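Local atomic coordinates of prolyl-tRNA synthetase (Giardia lamblia ATCC 50803, PDB entry 3IAL), a protein that probably charges tRNA(Pro) with L-proline at the expense of ATP and is seen here holding the intermediate prolyl-adenylate. Residues Thr81-Ser86 against Glu124-Ser129; Ser86-Glu91 against Arg116-Pro121; Arg383-Gly386 against Lys390-Ile393. All blocks are in the same frame, centred on the assembly; numbering follows the deposited sequence.

Contact 1 of 3, residues Thr81-Ser86 against Glu124-Ser129; sequences TVIPES and ETAIYS. With PR8 (5'-O-[(R)-hydroxy{[(2S)-pyrrolidin-2-ylcarbonyl]oxy}phosphoryl]adenosine), chain H.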
loop_
_atom_site.group_PDB
_atom_site.type_symbol
_atom_site.label_atom_id
_atom_site.label_comp_id
_atom_site.label_asym_id
_atom_site.label_seq_id
_atom_site.Cartn_x
_atom_site.Cartn_y
_atom_site.Cartn_z
ATOM N N THR B 81 -10.805 -9.968 1.491
ATOM C CA THR B 81 -10.479 -10.760 0.313
ATOM C C THR B 81 -11.588 -11.750 -0.005
ATOM O O THR B 81 -11.781 -12.137 -1.160
ATOM C CB THR B 81 -9.175 -11.545 0.556
ATOM O OG1 THR B 81 -8.136 -10.626 0.900
ATOM C CG2 THR B 81 -8.764 -12.363 -0.670
ATOM N N VAL B 82 -12.303 -12.171 1.025
ATOM C CA VAL B 82 -13.289 -13.238 0.887
ATOM C C VAL B 82 -14.674 -12.655 0.622
ATOM O O VAL B 82 -15.074 -11.676 1.258
ATOM C CB VAL B 82 -13.305 -14.153 2.133
ATOM C CG1 VAL B 82 -12.125 -15.140 2.082
ATOM C CG2 VAL B 82 -13.279 -13.327 3.439
ATOM N N ILE B 83 -15.383 -13.246 -0.338
ATOM C CA ILE B 83 -16.734 -12.833 -0.682
ATOM C C ILE B 83 -17.659 -14.018 -0.450
ATOM O O ILE B 83 -17.415 -15.092 -0.989
ATOM C CB ILE B 83 -16.856 -12.389 -2.161
ATOM C CG1 ILE B 83 -15.863 -11.273 -2.489
ATOM C CG2 ILE B 83 -18.267 -11.885 -2.458
ATOM C CD1 ILE B 83 -15.946 -10.781 -3.919
ATOM N N PRO B 84 -18.727 -13.833 0.350
ATOM C CA PRO B 84 -19.633 -14.954 0.583
ATOM C C PRO B 84 -20.372 -15.357 -0.695
ATOM O O PRO B 84 -20.696 -14.498 -1.514
ATOM C CB PRO B 84 -20.600 -14.418 1.646
ATOM C CG PRO B 84 -20.534 -12.941 1.517
ATOM C CD PRO B 84 -19.178 -12.600 1.014
ATOM N N GLU B 85 -20.613 -16.654 -0.865
ATOM C CA GLU B 85 -21.231 -17.185 -2.089
ATOM C C GLU B 85 -22.543 -16.493 -2.472
ATOM O O GLU B 85 -22.785 -16.250 -3.647
ATOM C CB GLU B 85 -21.470 -18.695 -1.974
ATOM C CG GLU B 85 -21.969 -19.317 -3.277
ATOM C CD GLU B 85 -21.899 -20.831 -3.285
ATOM O OE1 GLU B 85 -22.269 -21.461 -2.270
ATOM O OE2 GLU B 85 -21.477 -21.394 -4.316
ATOM N N SER B 86 -23.373 -16.171 -1.484
ATOM C CA SER B 86 -24.659 -15.522 -1.745
ATOM C C SER B 86 -24.523 -14.116 -2.351
ATOM O O SER B 86 -25.363 -13.707 -3.151
ATOM C CB SER B 86 -25.496 -15.472 -0.470
ATOM O OG SER B 86 -24.755 -14.895 0.583
ATOM N N GLU B 124 -17.032 -6.066 -7.349
ATOM C CA GLU B 124 -18.375 -5.485 -7.514
ATOM C C GLU B 124 -19.395 -6.030 -6.515
ATOM O O GLU B 124 -20.053 -5.255 -5.829
ATOM C CB GLU B 124 -18.918 -5.680 -8.935
ATOM C CG GLU B 124 -18.322 -4.726 -9.967
ATOM C CD GLU B 124 -16.929 -5.123 -10.440
ATOM O OE1 GLU B 124 -16.447 -6.225 -10.092
ATOM O OE2 GLU B 124 -16.314 -4.323 -11.166
ATOM N N THR B 125 -19.520 -7.351 -6.429
ATOM C CA THR B 125 -20.614 -7.954 -5.658
ATOM C C THR B 125 -20.503 -7.630 -4.168
ATOM O O THR B 125 -21.511 -7.390 -3.500
ATOM C CB THR B 125 -20.705 -9.485 -5.879
ATOM O OG1 THR B 125 -19.464 -10.109 -5.532
ATOM C CG2 THR B 125 -21.030 -9.806 -7.333
ATOM N N ALA B 126 -19.272 -7.587 -3.670
ATOM C CA ALA B 126 -18.990 -7.264 -2.273
ATOM C C ALA B 126 -19.180 -5.775 -2.001
ATOM O O ALA B 126 -19.828 -5.396 -1.031
ATOM C CB ALA B 126 -17.571 -7.702 -1.907
ATOM N N ILE B 127 -18.638 -4.931 -2.873
ATOM C CA ILE B 127 -18.712 -3.493 -2.676
ATOM C C ILE B 127 -20.140 -2.954 -2.810
ATOM O O ILE B 127 -20.555 -2.120 -2.010
ATOM C CB ILE B 127 -17.760 -2.733 -3.627
ATOM C CG1 ILE B 127 -16.312 -2.974 -3.196
ATOM C CG2 ILE B 127 -18.068 -1.226 -3.613
ATOM C CD1 ILE B 127 -15.288 -2.647 -4.242
ATOM N N TYR B 128 -20.893 -3.432 -3.800
ATOM C CA TYR B 128 -22.247 -2.918 -4.022
ATOM C C TYR B 128 -23.242 -3.431 -2.964
ATOM O O TYR B 128 -24.201 -2.740 -2.644
ATOM C CB TYR B 128 -22.717 -3.182 -5.459
ATOM C CG TYR B 128 -21.723 -2.707 -6.516
ATOM C CD1 TYR B 128 -20.794 -1.693 -6.236
ATOM C CD2 TYR B 128 -21.711 -3.267 -7.795
ATOM C CE1 TYR B 128 -19.877 -1.270 -7.196
ATOM C CE2 TYR B 128 -20.801 -2.847 -8.756
ATOM C CZ TYR B 128 -19.885 -1.848 -8.449
ATOM O OH TYR B 128 -18.972 -1.422 -9.381
ATOM N N SER B 129 -22.980 -4.603 -2.382
ATOM C CA SER B 129 -23.723 -5.050 -1.202
ATOM C C SER B 129 -23.543 -4.054 -0.055
ATOM O O SER B 129 -24.483 -3.806 0.696
ATOM C CB SER B 129 -23.277 -6.447 -0.752
ATOM O OG SER B 129 -23.521 -7.412 -1.766
HETATM C C PR8 H . -12.639 -4.802 -14.123
HETATM N N PR8 H . -13.754 -4.551 -11.994
HETATM O O PR8 H . -12.266 -5.881 -13.660
HETATM P P PR8 H . -11.311 -5.255 -16.175
HETATM N N1 PR8 H . -3.313 -10.663 -15.098
HETATM C C2 PR8 H . -2.923 -9.400 -14.970
HETATM N N3 PR8 H . -3.763 -8.377 -15.138
HETATM C C4 PR8 H . -5.043 -8.579 -15.447
HETATM C C5 PR8 H . -5.486 -9.889 -15.599
HETATM C C6 PR8 H . -4.593 -10.941 -15.414
HETATM N N6 PR8 H . -5.004 -12.203 -15.547
HETATM N N7 PR8 H . -6.777 -9.839 -15.902
HETATM C C8 PR8 H . -7.139 -8.555 -15.944
HETATM N N9 PR8 H . -6.083 -7.776 -15.674
HETATM C CA PR8 H . -13.501 -3.868 -13.274
HETATM C CB PR8 H . -12.704 -2.614 -12.957
HETATM C CD PR8 H . -13.433 -3.611 -10.926
HETATM C CG PR8 H . -12.258 -2.810 -11.502
HETATM C "C1'" PR8 H . -6.113 -6.278 -15.637
HETATM O O10 PR8 H . -12.375 -4.341 -15.376
HETATM O O1P PR8 H . -11.871 -6.558 -16.615
HETATM C "C2'" PR8 H . -6.342 -5.654 -17.035
HETATM O "O2'" PR8 H . -5.516 -4.490 -17.192
HETATM O O2P PR8 H . -10.876 -4.371 -17.443
HETATM C "C3'" PR8 H . -7.776 -5.185 -16.962
HETATM O "O3'" PR8 H . -7.998 -4.118 -17.887
HETATM C "C4'" PR8 H . -7.739 -4.653 -15.541
HETATM O "O4'" PR8 H . -7.234 -5.803 -14.825
HETATM C "C5'" PR8 H . -9.139 -4.264 -15.120
HETATM O "O5'" PR8 H . -10.010 -5.372 -15.236
#
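Ile83, on the short strand 82-84, presses its branched end against the first turn of helix 124-134, where Thr125 and Ala126 receive it. The packing is close but narrow, with a single side chain supplying nearly all of the strand half. Its CG2, anti to the backbone N (CG1 at chi1 -56°), comes 3.7 Å from Thr125 OG1. The other branch runs out extended, and Ile83 CD1 rests between two neighbours, 3.9 Å from Thr125 OG1 and 4.0 Å from Ala126 CB. Ile83 and Thr125 meet at roughly a right angle, so the isoleucine lies across the threonine hydroxyl. Tyr42 of the second subunit packs on both Ile83 and Ala126, which places the contact at the dimer interface. Further along the helix, Ser129 OG donates to Thr125 O at 2.7 Å, nearly in line with the carbonyl (166°), a side-chain bond added to the weak backbone bond that reaches the same oxygen.

Beyond Pro84, at the N-cap position of helix 85-88, the first segment parts from the second. Glu85 and Ser86 are partly exposed and turn to strand 111-119 instead, Glu85 by a salt bridge with Arg116 and Ser86 by a hydrogen bond with Glu115. On the ligand side, the side chain of Glu124 leaves the backbone away from the strand, and its OE2 stands 2.7 Å from the prolyl N of PR8, while its OE1 is bonded to Thr122 OG1. Thr122 and Glu124 belong to the TxE motif of class IIa synthetases, whose glutamate here meets the amino group of the activated proline.

Contact 2 of 3, residues Ser86-Glu91 against Arg116-Pro121; sequences SFLKKE and RLALRP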
loop_
_atom_site.group_PDB
_atom_site.type_symbol
_atom_site.label_atom_id
_atom_site.label_comp_id
_atom_site.label_asym_id
_atom_site.label_seq_id
_atom_site.Cartn_x
_atom_site.Cartn_y
_atom_site.Cartn_z
ATOM N N SER B 86 -23.373 -16.171 -1.484
ATOM C CA SER B 86 -24.659 -15.522 -1.745
ATOM C C SER B 86 -24.523 -14.116 -2.351
ATOM O O SER B 86 -25.363 -13.707 -3.151
ATOM C CB SER B 86 -25.496 -15.472 -0.470
ATOM O OG SER B 86 -24.755 -14.895 0.583
ATOM N N PHE B 87 -23.478 -13.382 -1.971
ATOM C CA PHE B 87 -23.163 -12.096 -2.606
ATOM C C PHE B 87 -22.829 -12.287 -4.087
ATOM O O PHE B 87 -23.403 -11.642 -4.969
ATOM C CB PHE B 87 -21.958 -11.436 -1.922
ATOM C CG PHE B 87 -22.297 -10.616 -0.704
ATOM C CD1 PHE B 87 -23.486 -10.798 -0.003
ATOM C CD2 PHE B 87 -21.392 -9.670 -0.243
ATOM C CE1 PHE B 87 -23.768 -10.043 1.112
ATOM C CE2 PHE B 87 -21.673 -8.905 0.886
ATOM C CZ PHE B 87 -22.856 -9.089 1.559
ATOM N N LEU B 88 -21.893 -13.195 -4.333
ATOM C CA LEU B 88 -21.273 -13.367 -5.644
ATOM C C LEU B 88 -22.256 -13.859 -6.707
ATOM O O LEU B 88 -22.087 -13.557 -7.890
ATOM C CB LEU B 88 -20.093 -14.340 -5.526
ATOM C CG LEU B 88 -19.105 -14.426 -6.682
ATOM C CD1 LEU B 88 -18.258 -13.166 -6.767
ATOM C CD2 LEU B 88 -18.231 -15.668 -6.517
ATOM N N LYS B 89 -23.280 -14.598 -6.280
ATOM C CA LYS B 89 -24.276 -15.169 -7.196
ATOM C C LYS B 89 -25.486 -14.254 -7.491
ATOM O O LYS B 89 -26.343 -14.615 -8.301
ATOM C CB LYS B 89 -24.778 -16.509 -6.646
ATOM C CG LYS B 89 -25.790 -16.379 -5.505
ATOM C CD LYS B 89 -26.162 -17.729 -4.909
ATOM C CE LYS B 89 -27.318 -17.587 -3.929
ATOM N NZ LYS B 89 -27.577 -18.837 -3.171
ATOM N N LYS B 90 -25.573 -13.098 -6.832
ATOM C CA LYS B 90 -26.725 -12.195 -6.996
ATOM C C LYS B 90 -26.943 -11.745 -8.455
ATOM O O LYS B 90 -28.059 -11.841 -8.962
ATOM C CB LYS B 90 -26.587 -10.960 -6.093
ATOM C CG LYS B 90 -27.166 -11.106 -4.683
ATOM C CD LYS B 90 -28.543 -10.451 -4.550
ATOM C CE LYS B 90 -28.826 -9.991 -3.115
ATOM N NZ LYS B 90 -28.894 -11.121 -2.129
ATOM N N GLU B 91 -25.889 -11.263 -9.120
ATOM C CA GLU B 91 -26.009 -10.718 -10.485
ATOM C C GLU B 91 -25.647 -11.785 -11.511
ATOM O O GLU B 91 -24.506 -12.244 -11.559
ATOM C CB GLU B 91 -25.112 -9.484 -10.668
ATOM C CG GLU B 91 -25.684 -8.386 -11.592
ATOM C CD GLU B 91 -25.820 -8.790 -13.062
ATOM O OE1 GLU B 91 -24.979 -9.559 -13.582
ATOM O OE2 GLU B 91 -26.777 -8.311 -13.706
ATOM N N ARG B 116 -19.801 -20.939 1.911
ATOM C CA ARG B 116 -18.543 -20.962 1.162
ATOM C C ARG B 116 -18.107 -19.534 0.866
ATOM O O ARG B 116 -18.951 -18.662 0.666
ATOM C CB ARG B 116 -18.691 -21.692 -0.172
ATOM C CG ARG B 116 -19.295 -23.076 -0.113
ATOM C CD ARG B 116 -19.731 -23.497 -1.509
ATOM N NE ARG B 116 -18.591 -23.881 -2.328
ATOM C CZ ARG B 116 -18.466 -23.673 -3.638
ATOM N NH1 ARG B 116 -19.399 -23.037 -4.340
ATOM N NH2 ARG B 116 -17.373 -24.098 -4.256
ATOM N N LEU B 117 -16.796 -19.309 0.825
ATOM C CA LEU B 117 -16.237 -17.985 0.553
ATOM C C LEU B 117 -15.392 -18.006 -0.699
ATOM O O LEU B 117 -14.476 -18.819 -0.822
ATOM C CB LEU B 117 -15.370 -17.515 1.720
ATOM C CG LEU B 117 -16.047 -17.402 3.090
ATOM C CD1 LEU B 117 -15.017 -16.982 4.113
ATOM C CD2 LEU B 117 -17.201 -16.423 3.039
ATOM N N ALA B 118 -15.692 -17.110 -1.633
ATOM C CA ALA B 118 -14.882 -16.971 -2.834
ATOM C C ALA B 118 -13.767 -15.966 -2.580
ATOM O O ALA B 118 -13.979 -14.942 -1.933
ATOM C CB ALA B 118 -15.735 -16.529 -4.006
ATOM N N LEU B 119 -12.569 -16.264 -3.070
ATOM C CA LEU B 119 -11.530 -15.253 -3.130
ATOM C C LEU B 119 -11.939 -14.298 -4.254
ATOM O O LEU B 119 -12.269 -14.747 -5.350
ATOM C CB LEU B 119 -10.171 -15.877 -3.431
ATOM C CG LEU B 119 -9.660 -16.956 -2.471
ATOM C CD1 LEU B 119 -8.237 -17.325 -2.855
ATOM C CD2 LEU B 119 -9.727 -16.496 -1.017
ATOM N N ARG B 120 -11.945 -13.000 -3.972
ATOM C CA ARG B 120 -12.408 -11.995 -4.933
ATOM C C ARG B 120 -11.722 -12.088 -6.307
ATOM O O ARG B 120 -10.507 -11.997 -6.400
ATOM C CB ARG B 120 -12.238 -10.580 -4.364
ATOM C CG ARG B 120 -10.831 -10.237 -3.935
ATOM C CD ARG B 120 -10.778 -8.838 -3.351
ATOM N NE ARG B 120 -9.492 -8.648 -2.697
ATOM C CZ ARG B 120 -9.275 -7.909 -1.617
ATOM N NH1 ARG B 120 -10.249 -7.233 -1.016
ATOM N NH2 ARG B 120 -8.049 -7.867 -1.127
ATOM N N PRO B 121 -12.499 -12.315 -7.373
ATOM C CA PRO B 121 -11.950 -12.149 -8.727
ATOM C C PRO B 121 -12.010 -10.701 -9.197
ATOM O O PRO B 121 -11.315 -10.308 -10.130
ATOM C CB PRO B 121 -12.877 -13.012 -9.574
ATOM C CG PRO B 121 -14.188 -12.953 -8.870
ATOM C CD PRO B 121 -13.831 -12.949 -7.397
#
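Leu88 sends its two methyls to different partners, one to strand 111-119 at Ala118 and the other to the loop beyond it at Pro121. Its CG is anti to the backbone N (chi1 -166°), which carries the fork outward from helix 85-88. The CA-CB bond of Ala118 points almost straight at Leu88 CD2, which meets it at a slant, 3.6 Å from Ala118 CB. The second methyl leans along the chain toward Pro121, with 4.5 Å from Leu88 CD1 to Pro121 CD, the ring carbon bonded to the nitrogen. The first touch is firm and the second slack.

Trp104, from the adjoining strand 103-108, flanks the Leu88-Ala118 half, and Cys102 the Leu88-Pro121 half. Leu117 packs on Val44 of the second subunit, and Leu119 on its own counterpart, Leu119 of that subunit. This side of the strand thus faces the second subunit, whose Pro43 also meets Phe87 of the helix.

Between the segments the chemistry is wholly apolar: one close methyl pair and one looser methyl-methylene approach. Leu88 is therefore held against Ala118 and Pro121 by fit alone, which sets no direction, whereas the Arg116-Glu85 salt bridge and the Ser86-Glu115 hydrogen bond supply directional ties between the same helix and strand.

Contact 3 of 3, residues Arg383-Gly386 against Lys390-Ile393; sequences RDVG and KRVI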
loop_
_atom_site.group_PDB
_atom_site.type_symbol
_atom_site.label_atom_id
_atom_site.label_comp_id
_atom_site.label_asym_id
_atom_site.label_seq_id
_atom_site.Cartn_x
_atom_site.Cartn_y
_atom_site.Cartn_z
ATOM N N ARG B 383 20.498 6.450 -19.696
ATOM C CA ARG B 383 20.394 5.026 -20.009
ATOM C C ARG B 383 19.983 4.721 -21.457
ATOM O O ARG B 383 20.443 3.741 -22.032
ATOM C CB ARG B 383 19.399 4.362 -19.035
ATOM C CG ARG B 383 19.066 2.912 -19.319
ATOM C CD ARG B 383 20.295 2.009 -19.306
ATOM N NE ARG B 383 19.916 0.632 -19.590
ATOM C CZ ARG B 383 19.731 0.117 -20.807
ATOM N NH1 ARG B 383 19.909 0.851 -21.909
ATOM N NH2 ARG B 383 19.366 -1.155 -20.921
ATOM N N ASP B 384 19.106 5.541 -22.032
ATOM C CA ASP B 384 18.536 5.239 -23.350
ATOM C C ASP B 384 19.491 5.480 -24.518
ATOM O O ASP B 384 19.369 4.820 -25.546
ATOM C CB ASP B 384 17.246 6.021 -23.577
ATOM C CG ASP B 384 17.469 7.526 -23.614
ATOM O OD1 ASP B 384 18.342 8.019 -22.863
ATOM O OD2 ASP B 384 16.770 8.209 -24.396
ATOM N N VAL B 385 20.418 6.423 -24.364
ATOM C CA VAL B 385 21.373 6.763 -25.433
ATOM C C VAL B 385 22.771 6.220 -25.156
ATOM O O VAL B 385 23.532 5.946 -26.090
ATOM C CB VAL B 385 21.473 8.295 -25.664
ATOM C CG1 VAL B 385 20.218 8.812 -26.351
ATOM C CG2 VAL B 385 21.733 9.036 -24.351
ATOM N N GLY B 386 23.115 6.105 -23.875
ATOM C CA GLY B 386 24.329 5.417 -23.457
ATOM C C GLY B 386 25.623 6.205 -23.584
ATOM O O GLY B 386 25.624 7.438 -23.709
ATOM N N LYS B 390 27.533 10.614 -23.923
ATOM C CA LYS B 390 27.823 11.067 -22.565
ATOM C C LYS B 390 27.853 12.590 -22.488
ATOM O O LYS B 390 28.229 13.258 -23.460
ATOM C CB LYS B 390 29.170 10.519 -22.089
ATOM C CG LYS B 390 30.379 11.139 -22.778
ATOM C CD LYS B 390 31.686 10.499 -22.335
ATOM C CE LYS B 390 32.872 11.171 -23.015
ATOM N NZ LYS B 390 34.177 10.577 -22.613
ATOM N N ARG B 391 27.455 13.128 -21.334
ATOM C CA ARG B 391 27.515 14.565 -21.081
ATOM C C ARG B 391 28.611 14.879 -20.074
ATOM O O ARG B 391 28.674 14.278 -18.998
ATOM C CB ARG B 391 26.182 15.089 -20.535
ATOM C CG ARG B 391 25.032 15.054 -21.533
ATOM C CD ARG B 391 24.252 13.745 -21.491
ATOM N NE ARG B 391 22.908 13.932 -22.043
ATOM C CZ ARG B 391 22.492 13.519 -23.240
ATOM N NH1 ARG B 391 23.296 12.850 -24.061
ATOM N NH2 ARG B 391 21.242 13.776 -23.618
ATOM N N VAL B 392 29.474 15.819 -20.432
ATOM C CA VAL B 392 30.432 16.378 -19.497
ATOM C C VAL B 392 29.765 17.592 -18.857
ATOM O O VAL B 392 29.416 18.548 -19.540
ATOM C CB VAL B 392 31.743 16.773 -20.203
ATOM C CG1 VAL B 392 32.714 17.410 -19.225
ATOM C CG2 VAL B 392 32.372 15.545 -20.854
ATOM N N ILE B 393 29.555 17.522 -17.551
ATOM C CA ILE B 393 28.889 18.579 -16.811
ATOM C C ILE B 393 29.794 18.973 -15.661
ATOM O O ILE B 393 30.259 18.099 -14.925
ATOM C CB ILE B 393 27.534 18.116 -16.219
ATOM C CG1 ILE B 393 26.685 17.402 -17.276
ATOM C CG2 ILE B 393 26.771 19.309 -15.648
ATOM C CD1 ILE B 393 25.240 17.160 -16.831
#
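The guanidinium of Arg391 is gripped at two of its nitrogens: NE forms a salt bridge with Glu420 OE1, and NH1 is hydrogen-bonded to Gln389 O, a backbone oxygen two residues earlier in the chain. The same NH1 supplies the contact with the other segment, lying 4.1 Å from Val385 CG2. This methyl sits between the backbone N and the carbonyl carbon of its own residue, and it reaches the guanidinium obliquely. The two side chains cross at about a right angle. Arg391 gets there because its chain bends at chi2 (90°), which swings the charged end back toward 383-386.

Residues 383-386 open the loop after strand 377-382, and 390-393 run from its end into strand 391-394; the two strands are antiparallel neighbours at one side of the mixed five-stranded sheet of the anticodon-binding domain. Strand 391-394 is outermost in that sheet within the chain, and Arg391 pairs through its backbone with Val380. Where the loop leaves the first segment, Gly386 takes a positive phi (79°), and its carbonyl O approaches Lys390 N to 3.7 Å, a proximity too long to count as a bond. The Lys390 side chain leads away from the loop and is exposed.

Helix 416-438 supplies charged partners. Besides Glu420 it carries Arg427, whose NE forms a salt bridge with Asp384 OD2 and whose NH1 comes close to Arg391 NH2. These like charges may be eased by the nearby carboxylates, although Asp384 OD1 remains 6.5 Å from Arg391 NH2.

Contacts 1 and 2 are buried, share Ser86 and helix 85-88, and adjoin one another in the catalytic part of the chain, their centres about 5 Å apart. Thr125 OG1 lies 3.5 Å from Leu88 CD1, so the two contacts run into each other, and both border the second subunit. Contact 1 reaches the prolyl-adenylate through Glu124, whereas the side chain of Pro121 in contact 2 stays about 8 Å from the ligand. Contact 3 belongs to the anticodon-binding domain, its centre about 52 Å from that of contact 1 and 54 Å from that of contact 2. It is a surface contact whose charged groups are held mainly by residues outside its two segments.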